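Local atomic coordinates of HI1317 (Haemophilus influenzae, PDB entry 1JOV), a protein that probably interconverts the alpha and beta anomers of D-glucose 6-phosphate, acting as a glucose-6-phosphate 1-epimerase. Residues H18-V23 with P62-G66; W56-V60 with G235-G240. One frame throughout, in Å; residues are numbered along the deposited sequence. Where two conformers were deposited one is given.

Contact 1: residues H18-V23 with P62-G66; sequences HNDIPV and PFKNG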
loop_
_atom_site.group_PDB
_atom_site.type_symbol
_atom_site.label_atom_id
_atom_site.label_comp_id
_atom_site.label_asym_id
_atom_site.label_seq_id
_atom_site.Cartn_x
_atom_site.Cartn_y
_atom_site.Cartn_z
ATOM N N HIS A 18 -0.488 -17.784 6.749
ATOM C CA HIS A 18 -0.083 -17.091 7.972
ATOM C C HIS A 18 -1.311 -16.989 8.836
ATOM O O HIS A 18 -2.280 -16.237 8.606
ATOM C CB HIS A 18 0.485 -15.714 7.703
ATOM C CG HIS A 18 1.754 -15.743 6.956
ATOM N ND1 HIS A 18 2.870 -15.090 7.451
ATOM C CD2 HIS A 18 2.105 -16.266 5.766
ATOM C CE1 HIS A 18 3.848 -15.185 6.557
ATOM N NE2 HIS A 18 3.423 -15.925 5.547
ATOM N N ASN A 19 -1.327 -17.782 9.914
ATOM C CA ASN A 19 -2.530 -17.869 10.742
ATOM C C ASN A 19 -3.710 -18.252 9.844
ATOM O O ASN A 19 -3.729 -19.345 9.222
ATOM C CB ASN A 19 -2.812 -16.638 11.594
ATOM C CG ASN A 19 -1.809 -16.476 12.713
ATOM O OD1 ASN A 19 -1.116 -17.443 13.063
ATOM N ND2 ASN A 19 -1.660 -15.244 13.239
ATOM N N ASP A 20 -4.658 -17.365 9.715
ATOM C CA ASP A 20 -5.867 -17.593 8.877
ATOM C C ASP A 20 -5.726 -17.284 7.377
ATOM O O ASP A 20 -6.537 -17.738 6.571
ATOM C CB ASP A 20 -6.990 -16.673 9.368
ATOM C CG ASP A 20 -7.635 -17.168 10.645
ATOM O OD1 ASP A 20 -7.347 -18.310 11.056
ATOM O OD2 ASP A 20 -8.431 -16.420 11.232
ATOM N N ILE A 21 -4.741 -16.490 6.970
ATOM C CA ILE A 21 -4.675 -15.936 5.638
ATOM C C ILE A 21 -3.542 -16.464 4.723
ATOM O O ILE A 21 -2.388 -16.538 5.148
ATOM C CB ILE A 21 -4.461 -14.429 5.816
ATOM C CG1 ILE A 21 -5.702 -13.694 6.343
ATOM C CG2 ILE A 21 -3.998 -13.818 4.490
ATOM C CD1 ILE A 21 -5.405 -12.321 6.889
ATOM N N PRO A 22 -3.857 -16.826 3.470
ATOM C CA PRO A 22 -2.829 -17.334 2.532
ATOM C C PRO A 22 -2.015 -16.167 1.981
ATOM O O PRO A 22 -2.639 -15.115 1.650
ATOM C CB PRO A 22 -3.654 -18.031 1.460
ATOM C CG PRO A 22 -5.048 -17.617 1.717
ATOM C CD PRO A 22 -5.197 -16.794 2.880
ATOM N N VAL A 23 -0.721 -16.328 1.934
ATOM C CA VAL A 23 0.220 -15.312 1.519
ATOM C C VAL A 23 1.204 -15.877 0.517
ATOM O O VAL A 23 1.882 -16.879 0.757
ATOM C CB VAL A 23 0.983 -14.713 2.748
ATOM C CG1 VAL A 23 2.008 -13.663 2.299
ATOM C CG2 VAL A 23 -0.010 -14.135 3.733
ATOM N N PRO A 62 -2.493 -9.542 13.421
ATOM C CA PRO A 62 -3.171 -10.837 13.676
ATOM C C PRO A 62 -3.330 -11.873 12.559
ATOM O O PRO A 62 -3.546 -13.105 12.735
ATOM C CB PRO A 62 -4.574 -10.429 14.254
ATOM C CG PRO A 62 -4.725 -8.861 14.136
ATOM C CD PRO A 62 -3.379 -8.374 13.631
ATOM N N PHE A 63 -3.210 -11.384 11.331
ATOM C CA PHE A 63 -3.597 -12.214 10.247
ATOM C C PHE A 63 -4.869 -13.048 10.334
ATOM O O PHE A 63 -4.911 -14.235 10.033
ATOM C CB PHE A 63 -2.483 -13.126 9.749
ATOM C CG PHE A 63 -1.336 -12.438 9.131
ATOM C CD1 PHE A 63 -1.355 -12.030 7.805
ATOM C CD2 PHE A 63 -0.227 -12.141 9.901
ATOM C CE1 PHE A 63 -0.268 -11.395 7.253
ATOM C CE2 PHE A 63 0.911 -11.512 9.364
ATOM C CZ PHE A 63 0.888 -11.144 8.021
ATOM N N LYS A 64 -5.944 -12.374 10.640
ATOM C CA LYS A 64 -7.246 -12.963 10.747
ATOM C C LYS A 64 -8.150 -12.730 9.555
ATOM O O LYS A 64 -8.370 -11.557 9.155
ATOM C CB LYS A 64 -7.911 -12.380 11.997
ATOM C CG LYS A 64 -9.385 -12.735 12.160
ATOM C CD LYS A 64 -9.632 -14.250 12.375
ATOM C CE LYS A 64 -11.153 -14.609 12.309
ATOM N NZ LYS A 64 -11.365 -16.091 12.281
ATOM N N ASN A 65 -8.734 -13.810 9.053
ATOM C CA ASN A 65 -9.562 -13.710 7.882
ATOM C C ASN A 65 -10.669 -12.692 8.088
ATOM O O ASN A 65 -11.337 -12.672 9.110
ATOM C CB ASN A 65 -10.076 -15.044 7.343
ATOM C CG ASN A 65 -10.921 -15.794 8.347
ATOM O OD1 ASN A 65 -10.399 -16.498 9.210
ATOM N ND2 ASN A 65 -12.232 -15.654 8.236
ATOM N N GLY A 66 -10.839 -11.800 7.116
ATOM C CA GLY A 66 -11.856 -10.784 7.247
ATOM C C GLY A 66 -11.584 -9.490 7.995
ATOM O O GLY A 66 -12.470 -8.602 8.046
#

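Contact 2: residues W56-V60 with G235-G240; sequences WLSEV and GMSETG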
loop_
_atom_site.group_PDB
_atom_site.type_symbol
_atom_site.label_atom_id
_atom_site.label_comp_id
_atom_site.label_asym_id
_atom_site.label_seq_id
_atom_site.Cartn_x
_atom_site.Cartn_y
_atom_site.Cartn_z
ATOM N N TRP A 56 6.135 -1.414 5.626
ATOM C CA TRP A 56 5.973 -1.744 7.026
ATOM C C TRP A 56 4.755 -2.596 7.258
ATOM O O TRP A 56 3.664 -2.404 6.634
ATOM C CB TRP A 56 5.858 -0.413 7.809
ATOM C CG TRP A 56 5.544 -0.520 9.271
ATOM C CD1 TRP A 56 6.504 -0.485 10.319
ATOM C CD2 TRP A 56 4.275 -0.462 9.897
ATOM N NE1 TRP A 56 5.867 -0.562 11.527
ATOM C CE2 TRP A 56 4.505 -0.526 11.315
ATOM C CE3 TRP A 56 2.969 -0.474 9.440
ATOM C CZ2 TRP A 56 3.463 -0.556 12.229
ATOM C CZ3 TRP A 56 1.911 -0.538 10.341
ATOM C CH2 TRP A 56 2.169 -0.526 11.741
ATOM N N LEU A 57 4.907 -3.542 8.178
ATOM C CA LEU A 57 3.817 -4.451 8.556
ATOM C C LEU A 57 3.794 -4.439 10.087
ATOM O O LEU A 57 4.863 -4.609 10.689
ATOM C CB LEU A 57 4.052 -5.883 8.112
ATOM C CG LEU A 57 3.038 -6.912 8.539
ATOM C CD1 LEU A 57 1.634 -6.562 7.928
ATOM C CD2 LEU A 57 3.509 -8.268 7.981
ATOM N N SER A 58 2.617 -4.237 10.677
ATOM C CA SER A 58 2.504 -4.198 12.167
ATOM C C SER A 58 3.060 -5.448 12.817
ATOM O O SER A 58 2.809 -6.582 12.368
ATOM C CB SER A 58 1.053 -4.107 12.577
ATOM O OG SER A 58 0.974 -4.268 13.989
ATOM N N GLU A 59 3.895 -5.214 13.842
ATOM C CA GLU A 59 4.523 -6.324 14.551
ATOM C C GLU A 59 3.503 -7.110 15.371
ATOM O O GLU A 59 3.764 -8.242 15.807
ATOM C CB GLU A 59 5.773 -5.895 15.347
ATOM C CG GLU A 59 5.478 -5.146 16.634
ATOM C CD GLU A 59 5.202 -3.664 16.466
ATOM O OE1 GLU A 59 4.961 -3.183 15.327
ATOM O OE2 GLU A 59 5.191 -2.958 17.501
ATOM N N VAL A 60 2.325 -6.531 15.481
ATOM C CA VAL A 60 1.256 -7.246 16.143
ATOM C C VAL A 60 0.122 -7.636 15.208
ATOM O O VAL A 60 -0.974 -7.913 15.654
ATOM C CB VAL A 60 0.742 -6.431 17.335
ATOM C CG1 VAL A 60 1.791 -6.345 18.420
ATOM C CG2 VAL A 60 0.333 -5.047 16.873
ATOM N N GLY A 235 -4.762 -2.637 15.685
ATOM C CA GLY A 235 -3.680 -3.382 15.077
ATOM C C GLY A 235 -2.273 -2.776 15.103
ATOM O O GLY A 235 -1.393 -3.420 14.524
ATOM N N MET A 236 -2.042 -1.646 15.810
ATOM C CA MET A 236 -0.747 -0.990 15.953
ATOM C C MET A 236 -0.398 -1.018 17.410
ATOM O O MET A 236 -1.295 -0.866 18.268
ATOM C CB MET A 236 -0.745 0.420 15.478
ATOM C CG MET A 236 -0.934 0.593 13.968
ATOM S SD MET A 236 -0.763 2.150 13.338
ATOM C CE MET A 236 0.885 2.643 13.428
ATOM N N SER A 237 0.865 -1.312 17.640
ATOM C CA SER A 237 1.442 -1.289 19.003
ATOM C C SER A 237 1.515 0.142 19.381
ATOM O O SER A 237 1.250 1.049 18.594
ATOM C CB SER A 237 2.850 -1.846 18.937
ATOM O OG SER A 237 3.685 -0.786 18.568
ATOM N N GLU A 238 1.929 0.433 20.627
ATOM C CA GLU A 238 1.973 1.829 21.043
ATOM C C GLU A 238 3.177 2.555 20.501
ATOM O O GLU A 238 3.241 3.799 20.463
ATOM C CB GLU A 238 2.049 1.836 22.568
ATOM C CG GLU A 238 1.357 3.001 23.237
ATOM C CD GLU A 238 1.442 2.855 24.732
ATOM O OE1 GLU A 238 2.465 3.313 25.293
ATOM O OE2 GLU A 238 0.518 2.247 25.321
ATOM N N THR A 239 4.090 1.797 19.922
ATOM C CA THR A 239 5.362 2.271 19.371
ATOM C C THR A 239 5.445 2.190 17.815
ATOM O O THR A 239 6.420 2.656 17.227
ATOM C CB THR A 239 6.473 1.417 19.998
ATOM O OG1 THR A 239 7.748 1.833 19.474
ATOM C CG2 THR A 239 6.234 -0.057 19.678
ATOM N N GLY A 240 4.433 1.592 17.208
ATOM C CA GLY A 240 4.383 1.415 15.770
ATOM C C GLY A 240 4.572 2.685 14.969
ATOM O O GLY A 240 5.216 2.635 13.945
HETATM O O HOH W 1 2.619 -1.755 15.400
#

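Contact 1: residues H18-V23 with P62-G66
A type II' beta turn, His18 to Ile21, joins strands 13-18 and 21-28 of the five-stranded antiparallel sheet, and the loop 62-66 packs against this hairpin. Asn19 takes the positive phi (55°) that the first corner of such a turn requires. The turn closes with Ile21 N to His18 O (3.0 Å), and His18 N returns a bond to Ile21 O (2.8 Å). Phe63 is the residue of either segment most covered by the other (111 Å²). Its m rotamer sets one ring face against His18 CB, 4.1 Å from the centroid, a CH-pi contact. The His18 side chain is also m; its ring stands oblique to that of Phe63 and hydrogen-bonds through NE2 to His25. Ile21, in an m,t conformation, brings CD1 to the ring edge, 4.2 Å from Phe63 CD1. Strand 41-47 adds Ile43 to this apolar cluster. On the solvent side Lys64 NZ makes a salt bridge to Asp20 OD2, whose position is less certain. Polar bonds fix the turn's tip: Asp20 N donates to Phe63 O (3.2 Å), while Asn19, also m, has OD1 hydrogen-bonded to the N-terminal nitrogen of Met1 and the backbone N of Lys2. At the amide's other end, Asn19 ND2 donates to Pro62 O at 2.9 Å.

Contact 2: residues W56-V60 with G235-G240
Two long loops of the aldose 1-epimerase fold meet here near the predicted active site: the Trp56 side chain is about 8 Å from that of His150, and a bound Tris molecule, probably from the crystallisation liquor, has its nearest atom about 3 Å from Gly235. Each loop contains an ST turn. In one, Ser58 OG accepts from Val60 N (3.0 Å) and donates across the interface to Gly235 O (2.6 Å). In the other, Ser237 OG accepts from Thr239 N (2.9 Å), and makes a weak bond to Glu59 OE2 (2.9 Å); the position of this hydroxyl is less certain. A water sits between the loops, accepting from Ser237 N (2.9 Å) and donating to Glu59 OE1 (2.7 Å) and, weakly, to Ser58 OG (3.3 Å). Beside this polar seam lies an apolar layer. Met236 CE touches Trp56 CH2 at 3.8 Å, and SD is 5.4 Å from the centroid of the six-membered ring in an oblique Met-aromatic contact; Met244 of strand 244-251 touches both side chains. Gly240 is closely fitted, since a CB there would come 3.5 Å from Trp56 CZ2. Val60 CG2 covers Gly235 O at 3.3 Å. By accepting within its own turn and donating to Gly235 O, Ser58 OG ties that turn to the opposite backbone, and the water lets Glu59 reach Ser237 N; the polar part of the contact is thus partly water-mediated.

The segments alternate along the chain, in the order 18-23, 56-60, 62-66, 235-240. One long connection, from strand 41-47 to strand 75-76, thus supplies a segment to both contacts, whose centres lie about 16 Å apart. Contact 1 fastens this connection to the N-terminal five-stranded sheet; contact 2 joins it to the loop between strands 222-227 and 244-251 of the seven-stranded sheet, which carries the predicted catalytic residues His150 and Glu248. The two contacts touch directly where Phe63 CZ packs on Leu57 CD2 at 3.9 Å. The connection therefore bridges the N-terminal five-stranded sheet and the neighbourhood of the probable active site.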